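Side-chain contacts in beta-lactamase-like protein (Koribacter versatilis, PDB 6B9V), which is a PhnP-family diphosphatase that cleaves reactive FAD photoproducts, probably at its two-manganese centre: residues L38-M43 / A81-G86; D47-L52 / E147-K152; D58-A63 / L87-P92. All blocks are in the same frame, centred on the assembly; numbering follows the deposited sequence.

Contact 1 of 3, residues L38-M43 / A81-G86. With MN (manganese (II) ion), chain C.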
# COMPACT_ATOMS: atom_id res chain seq x y z
N LEU A 38 10.44 3.16 -2.86
CA LEU A 38 9.32 2.55 -2.13
C LEU A 38 9.76 2.09 -0.74
O LEU A 38 10.95 2.17 -0.40
CB LEU A 38 8.76 1.36 -2.92
CG LEU A 38 8.33 1.70 -4.35
CD1 LEU A 38 7.76 0.46 -5.06
CD2 LEU A 38 7.31 2.84 -4.34
N ARG A 39 8.83 1.64 0.08
CA ARG A 39 9.13 1.27 1.44
C ARG A 39 10.09 0.04 1.53
O ARG A 39 10.18 -0.69 0.59
CB ARG A 39 7.85 1.08 2.28
CG ARG A 39 7.33 2.36 2.94
CD ARG A 39 7.07 3.49 1.99
NE ARG A 39 5.83 3.35 1.26
CZ ARG A 39 4.65 3.75 1.66
NH1 ARG A 39 4.49 4.36 2.83
NH2 ARG A 39 3.62 3.52 0.94
N PRO A 40 10.75 -0.14 2.67
CA PRO A 40 11.97 -0.98 2.65
C PRO A 40 11.76 -2.51 2.75
O PRO A 40 11.12 -2.99 3.68
CB PRO A 40 12.76 -0.46 3.86
CG PRO A 40 11.72 0.01 4.84
CD PRO A 40 10.59 0.58 3.95
N SER A 41 12.34 -3.24 1.80
CA SER A 41 12.15 -4.70 1.67
C SER A 41 13.11 -5.28 0.65
O SER A 41 13.45 -4.61 -0.33
CB SER A 41 10.70 -5.03 1.26
OG SER A 41 10.52 -6.41 0.99
N VAL A 42 13.56 -6.52 0.86
CA VAL A 42 14.38 -7.21 -0.13
C VAL A 42 13.83 -8.62 -0.31
O VAL A 42 13.12 -9.12 0.57
CB VAL A 42 15.89 -7.31 0.25
CG1 VAL A 42 16.50 -5.93 0.37
CG2 VAL A 42 16.09 -8.10 1.54
N MET A 43 14.14 -9.24 -1.45
CA MET A 43 13.90 -10.67 -1.59
C MET A 43 15.19 -11.40 -1.94
O MET A 43 16.12 -10.81 -2.48
CB MET A 43 12.83 -10.94 -2.64
CG MET A 43 13.16 -10.41 -4.01
SD MET A 43 11.94 -11.01 -5.22
CE MET A 43 12.71 -10.59 -6.78
N ALA A 81 4.52 -0.34 10.77
CA ALA A 81 3.61 -0.32 9.64
C ALA A 81 4.28 -0.40 8.27
O ALA A 81 3.77 -1.09 7.36
CB ALA A 81 2.73 0.92 9.72
N ASP A 82 5.42 0.29 8.12
CA ASP A 82 6.11 0.30 6.83
C ASP A 82 6.73 -1.06 6.50
O ASP A 82 7.24 -1.24 5.38
CB ASP A 82 7.17 1.42 6.77
CG ASP A 82 8.12 1.45 7.97
OD1 ASP A 82 7.69 1.32 9.13
OD2 ASP A 82 9.33 1.66 7.73
N HIS A 83 6.65 -2.02 7.42
CA HIS A 83 7.22 -3.36 7.23
C HIS A 83 6.16 -4.46 7.20
O HIS A 83 6.47 -5.61 6.88
CB HIS A 83 8.25 -3.64 8.33
CG HIS A 83 9.37 -2.65 8.35
ND1 HIS A 83 10.59 -2.89 7.76
CD2 HIS A 83 9.43 -1.37 8.82
CE1 HIS A 83 11.36 -1.82 7.89
NE2 HIS A 83 10.68 -0.89 8.54
N ILE A 84 4.91 -4.13 7.54
CA ILE A 84 3.87 -5.17 7.62
C ILE A 84 2.59 -4.89 6.82
O ILE A 84 1.88 -5.84 6.48
CB ILE A 84 3.42 -5.45 9.09
CG1 ILE A 84 2.65 -4.27 9.69
CG2 ILE A 84 4.62 -5.85 9.97
CD1 ILE A 84 1.86 -4.62 10.96
N LEU A 85 2.29 -3.63 6.49
CA LEU A 85 0.93 -3.38 5.95
C LEU A 85 0.62 -4.08 4.61
O LEU A 85 -0.56 -4.25 4.25
CB LEU A 85 0.68 -1.87 5.79
CG LEU A 85 0.30 -1.17 7.10
CD1 LEU A 85 0.04 0.32 6.90
CD2 LEU A 85 -0.88 -1.85 7.81
N GLY A 86 1.64 -4.53 3.89
CA GLY A 86 1.44 -5.22 2.61
C GLY A 86 0.99 -6.68 2.67
O GLY A 86 0.76 -7.36 1.63
MN MN C . 11.10 1.20 8.99
O HOH W 1 12.70 -4.14 5.43
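P40 brings CG of its ring obliquely against the imidazole of H83, 3.6 Å from H83 CE1. The two side chains cross at about a right angle. D82 and H83 close the HxHxDH signature of the metallo-beta-lactamase fold. Both bind one manganese ion: D82 OD2 lies 2.2 Å from the metal, and H83 NE2 is equally near. D178 and H231 are the other protein ligands of this ion.

The carboxylate of D82 reaches the metal with CG set between the backbone N and the carbonyl carbon (chi1 50°). The far side of the H83 ring is held as well. ND1 is hydrogen-bonded to D54, a second-shell carboxylate that should fix the rotation of the imidazole. Water 1 adds a weak link. It donates to P40 O at 2.6 Å and accepts from H83 ND1 over a long 3.4 Å.

R39 takes part through its aliphatic base alone. Its CG sits 3.9 Å from D82 CB. The chain then bends at chi2 and chi3 and carries the guanidinium away from the metal. There it forms salt bridges with D58 and with D89 of the second subunit. One polar atom is buried here without any partner in the model: the carbonyl D82 O, which has R39 CB against it at 3.9 Å.

Contact 2 of 3, residues D47-L52 / E147-K152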
# COMPACT_ATOMS: atom_id res chain seq x y z
N ASP A 47 17.95 -21.62 -5.60
CA ASP A 47 17.49 -22.99 -5.82
C ASP A 47 16.01 -23.05 -6.15
O ASP A 47 15.30 -23.95 -5.72
CB ASP A 47 17.80 -23.85 -4.59
CG ASP A 47 17.77 -25.34 -4.87
OD1 ASP A 47 18.12 -25.75 -6.00
OD2 ASP A 47 17.39 -26.12 -3.97
N GLY A 48 15.53 -22.06 -6.91
CA GLY A 48 14.14 -22.04 -7.34
C GLY A 48 13.17 -21.55 -6.28
O GLY A 48 11.96 -21.59 -6.46
N LYS A 49 13.72 -21.06 -5.16
CA LYS A 49 12.94 -20.56 -4.03
C LYS A 49 13.05 -19.04 -3.94
O LYS A 49 14.03 -18.45 -4.41
CB LYS A 49 13.42 -21.19 -2.71
CG LYS A 49 13.41 -22.71 -2.65
CD LYS A 49 12.00 -23.27 -2.74
CE LYS A 49 12.01 -24.79 -2.61
NZ LYS A 49 12.90 -25.40 -3.62
N LEU A 50 12.04 -18.43 -3.32
CA LEU A 50 12.00 -16.99 -3.09
C LEU A 50 11.63 -16.70 -1.63
O LEU A 50 10.56 -17.10 -1.16
CB LEU A 50 11.00 -16.33 -4.05
CG LEU A 50 10.95 -14.80 -4.20
CD1 LEU A 50 10.18 -14.43 -5.47
CD2 LEU A 50 10.30 -14.12 -2.99
N VAL A 51 12.51 -15.99 -0.94
CA VAL A 51 12.29 -15.63 0.46
C VAL A 51 12.18 -14.12 0.56
O VAL A 51 13.04 -13.39 0.09
CB VAL A 51 13.42 -16.15 1.37
CG1 VAL A 51 13.24 -15.65 2.80
CG2 VAL A 51 13.44 -17.70 1.33
N LEU A 52 11.08 -13.65 1.14
CA LEU A 52 10.79 -12.23 1.22
C LEU A 52 11.08 -11.71 2.62
O LEU A 52 10.68 -12.34 3.60
CB LEU A 52 9.32 -11.96 0.85
CG LEU A 52 8.80 -10.54 0.99
CD1 LEU A 52 9.50 -9.62 0.02
CD2 LEU A 52 7.28 -10.53 0.77
N GLU A 147 15.76 -22.37 9.40
CA GLU A 147 16.07 -23.30 8.32
C GLU A 147 15.07 -23.15 7.18
O GLU A 147 13.92 -23.55 7.30
CB GLU A 147 16.07 -24.73 8.85
CG GLU A 147 16.93 -24.93 10.09
CD GLU A 147 18.42 -25.04 9.76
OE1 GLU A 147 18.76 -25.12 8.56
OE2 GLU A 147 19.24 -25.05 10.71
N LEU A 148 15.52 -22.55 6.07
CA LEU A 148 14.65 -22.32 4.93
C LEU A 148 15.18 -22.99 3.67
O LEU A 148 16.13 -22.50 3.04
CB LEU A 148 14.48 -20.82 4.69
CG LEU A 148 13.76 -20.03 5.78
CD1 LEU A 148 13.63 -18.54 5.39
CD2 LEU A 148 12.40 -20.63 6.06
N PHE A 149 14.57 -24.11 3.32
CA PHE A 149 14.88 -24.82 2.09
C PHE A 149 16.37 -25.09 1.91
O PHE A 149 16.91 -24.93 0.82
CB PHE A 149 14.32 -24.03 0.90
CG PHE A 149 12.95 -23.50 1.15
CD1 PHE A 149 11.85 -24.35 1.12
CD2 PHE A 149 12.75 -22.16 1.46
CE1 PHE A 149 10.58 -23.86 1.37
CE2 PHE A 149 11.49 -21.68 1.71
CZ PHE A 149 10.40 -22.53 1.67
N GLY A 150 17.02 -25.51 2.98
CA GLY A 150 18.44 -25.84 2.93
C GLY A 150 19.35 -24.71 3.39
O GLY A 150 20.51 -24.95 3.72
N ALA A 151 18.85 -23.48 3.42
CA ALA A 151 19.69 -22.36 3.81
C ALA A 151 19.43 -21.95 5.26
O ALA A 151 18.34 -22.18 5.77
CB ALA A 151 19.47 -21.18 2.89
N LYS A 152 20.42 -21.37 5.92
CA LYS A 152 20.20 -20.86 7.27
C LYS A 152 20.12 -19.34 7.28
O LYS A 152 21.03 -18.66 6.80
CB LYS A 152 21.29 -21.36 8.22
CG LYS A 152 21.24 -22.86 8.45
CD LYS A 152 21.91 -23.27 9.75
CE LYS A 152 23.38 -22.87 9.76
NZ LYS A 152 24.15 -23.61 8.72
O HOH W 2 16.02 -25.61 -1.86
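K49 and F149 meet because both side chains leave the backbone with CG anti to the carbonyl carbon (chi1 -56° and -43°). K49 then bends at chi2, so its methylenes run obliquely over one face of the phenyl ring. CD stands 4.2 Å from the centroid of the F149 ring, 19° off the ring normal. This is a CH-pi contact, offset toward the rim. CE follows, 3.8 Å from F149 CD1. The lysine bends again at chi4, and NZ makes a weak bond back to D47 O.

V51 stands two residues along the strand and points the same way as K49. Its CG1 touches L148 CD1 at 3.9 Å. Its other methyl, CG2, approaches the ring edge near the plane, 4.4 Å from F149 CE2. The buried group therefore meets the phenyl rim while the lysine covers a face. Y46 and A73 also touch the F149 side chain.

The two segments belong to different sheets of the metallo-beta-lactamase sandwich. K49 to L52 form part of strand 49-53 in the first sheet. L148 to A151 make a type I' turn that closes the hairpin of strands 146-148 and 151-160, at the border of the second. F149 occupies the second position of this turn, with G150 after it. The contact packs the hairpin tip of one sheet against a strand of the other.

The polar link between the two segments is a water bridge: water 2 donates to D47 OD2 at 2.6 Å and to F149 O at 2.9 Å. The rest is carbon against carbon, so dispersion and the shielding of apolar surface probably account for most of the hold.

Contact 3 of 3, residues D58-A63 / L87-P92; sequences DFREQA and LDDVRP
D89 is the first residue of 87-92 to meet helix 59-66. Its carboxylate lies beside the first methylene of R60, with OD2 3.8 Å from R60 CB. The charged groups themselves stay apart. R60 runs extended from CG to NE, and its guanidinium is hydrogen-bonded to the carbonyl of P19 of the second subunit. D89 turns OD1 to a salt bridge with R39 of that same subunit. Water 3 lies 2.5 Å from D89 OD2 and accepts from R60 N at 2.9 Å. The water thus ties the carboxylate to the first turn of the helix.

The backbone carbonyl of D89 meets F59 instead. Its oxygen lies in the plane of the F59 ring, at the edge, 3.8 Å from CE2, which probably sets the partly negative oxygen near the partly positive ring hydrogens.

This is helix packing on the outside of a sheet in the metallo-beta-lactamase fold. Helix 59-66 follows strand 49-53, and helix 87-90 comes soon after the manganese-binding motif.

V90 comes next and covers a face of F59. Its CG2 is 4.1 Å from the centroid of the F59 ring, 27° off the normal, in a CH-pi contact. F59 swings toward it with CG anti to the backbone N (chi1 174°). On the opposite face lies A63 CB, so the phenyl is sandwiched between two methyl groups. D89, R91 and P92 all pack on M16 of the second subunit.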
# COMPACT_ATOMS: atom_id res chain seq x y z
N ASP A 58 3.92 -1.15 0.01
CA ASP A 58 4.12 -1.16 -1.45
C ASP A 58 4.27 -2.56 -2.03
O ASP A 58 4.67 -2.70 -3.18
CB ASP A 58 5.35 -0.32 -1.82
CG ASP A 58 5.21 1.12 -1.40
OD1 ASP A 58 4.11 1.70 -1.62
OD2 ASP A 58 6.17 1.69 -0.84
N PHE A 59 3.91 -3.59 -1.27
CA PHE A 59 4.19 -4.94 -1.73
C PHE A 59 3.54 -5.29 -3.08
O PHE A 59 4.18 -5.90 -3.92
CB PHE A 59 3.78 -5.99 -0.70
CG PHE A 59 3.93 -7.40 -1.21
CD1 PHE A 59 5.19 -7.96 -1.37
CD2 PHE A 59 2.82 -8.13 -1.61
CE1 PHE A 59 5.35 -9.23 -1.89
CE2 PHE A 59 2.97 -9.42 -2.15
CZ PHE A 59 4.23 -9.96 -2.28
N ARG A 60 2.28 -4.92 -3.30
CA ARG A 60 1.68 -5.25 -4.61
C ARG A 60 2.54 -4.70 -5.77
O ARG A 60 2.90 -5.44 -6.70
CB ARG A 60 0.24 -4.70 -4.72
CG ARG A 60 -0.35 -4.92 -6.13
CD ARG A 60 -1.84 -4.53 -6.16
NE ARG A 60 -2.37 -4.59 -7.53
CZ ARG A 60 -2.26 -3.63 -8.43
NH1 ARG A 60 -1.64 -2.49 -8.13
NH2 ARG A 60 -2.76 -3.81 -9.65
N GLU A 61 2.88 -3.41 -5.69
CA GLU A 61 3.71 -2.76 -6.72
C GLU A 61 5.07 -3.46 -6.85
O GLU A 61 5.56 -3.68 -7.97
CB GLU A 61 3.91 -1.26 -6.40
CG GLU A 61 4.77 -0.49 -7.45
CD GLU A 61 4.87 1.04 -7.21
OE1 GLU A 61 4.13 1.64 -6.36
OE2 GLU A 61 5.69 1.68 -7.91
N GLN A 62 5.68 -3.78 -5.72
CA GLN A 62 7.01 -4.42 -5.71
C GLN A 62 6.98 -5.80 -6.39
O GLN A 62 7.86 -6.16 -7.19
CB GLN A 62 7.56 -4.51 -4.27
CG GLN A 62 7.87 -3.11 -3.66
CD GLN A 62 8.13 -3.08 -2.15
OE1 GLN A 62 7.54 -3.84 -1.39
NE2 GLN A 62 9.00 -2.16 -1.71
N ALA A 63 5.93 -6.56 -6.08
CA ALA A 63 5.76 -7.89 -6.65
C ALA A 63 5.48 -7.82 -8.16
O ALA A 63 6.05 -8.59 -8.93
CB ALA A 63 4.61 -8.63 -5.94
N LEU A 87 0.86 -7.18 3.90
CA LEU A 87 0.51 -8.59 4.06
C LEU A 87 -0.86 -8.84 3.43
O LEU A 87 -1.11 -9.91 2.86
CB LEU A 87 0.52 -9.01 5.54
CG LEU A 87 0.15 -10.47 5.79
CD1 LEU A 87 1.14 -11.40 5.10
CD2 LEU A 87 0.08 -10.78 7.29
N ASP A 88 -1.74 -7.85 3.51
CA ASP A 88 -3.05 -7.94 2.86
C ASP A 88 -2.88 -8.31 1.38
O ASP A 88 -3.62 -9.14 0.83
CB ASP A 88 -3.81 -6.61 3.02
CG ASP A 88 -5.07 -6.56 2.18
OD1 ASP A 88 -6.01 -7.32 2.49
OD2 ASP A 88 -5.12 -5.75 1.22
N ASP A 89 -1.88 -7.71 0.75
CA ASP A 89 -1.67 -7.89 -0.68
C ASP A 89 -0.91 -9.16 -1.00
O ASP A 89 -0.78 -9.52 -2.17
CB ASP A 89 -0.96 -6.67 -1.27
CG ASP A 89 -1.96 -5.57 -1.64
OD1 ASP A 89 -3.04 -5.92 -2.15
OD2 ASP A 89 -1.67 -4.38 -1.41
N VAL A 90 -0.42 -9.85 0.03
CA VAL A 90 0.08 -11.22 -0.20
C VAL A 90 -1.03 -12.27 -0.52
O VAL A 90 -0.78 -13.30 -1.14
CB VAL A 90 0.92 -11.69 1.03
CG1 VAL A 90 1.35 -13.15 0.90
CG2 VAL A 90 2.15 -10.80 1.19
N ARG A 91 -2.28 -11.99 -0.14
CA ARG A 91 -3.36 -12.99 -0.26
C ARG A 91 -3.54 -13.73 -1.61
O ARG A 91 -3.73 -14.95 -1.61
CB ARG A 91 -4.68 -12.32 0.14
CG ARG A 91 -4.92 -12.35 1.66
CD ARG A 91 -5.65 -11.11 2.18
NE ARG A 91 -6.81 -10.75 1.36
CZ ARG A 91 -7.63 -9.74 1.63
NH1 ARG A 91 -7.42 -8.99 2.71
NH2 ARG A 91 -8.65 -9.47 0.83
N PRO A 92 -3.43 -13.05 -2.77
CA PRO A 92 -3.63 -13.83 -4.00
C PRO A 92 -2.50 -14.83 -4.31
O PRO A 92 -2.68 -15.68 -5.18
CB PRO A 92 -3.70 -12.76 -5.10
CG PRO A 92 -3.91 -11.46 -4.38
CD PRO A 92 -3.22 -11.62 -3.07
O HOH W 3 0.70 -3.72 -1.12

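Contact 1 supplies two ligands of one manganese ion; contacts 2 and 3 lie away from it. Contacts 1 and 3 are close, with centres about 10 Å apart. The salt bridge from R39 NE to D58 OD2, 2.7 Å, links the two, and R39 O probably accepts from Q62 NE2 at 3.0 Å. Both also touch the second subunit. The F59 side chain is about 10 Å from that of H83. Contact 2 is farther off, its centre about 19 Å from that of contact 1 and about 20 Å from that of contact 3. L52 connects it to both: CD1 lies 3.5 Å from S41 OG, and CD2 lies 3.5 Å from F59 CE1.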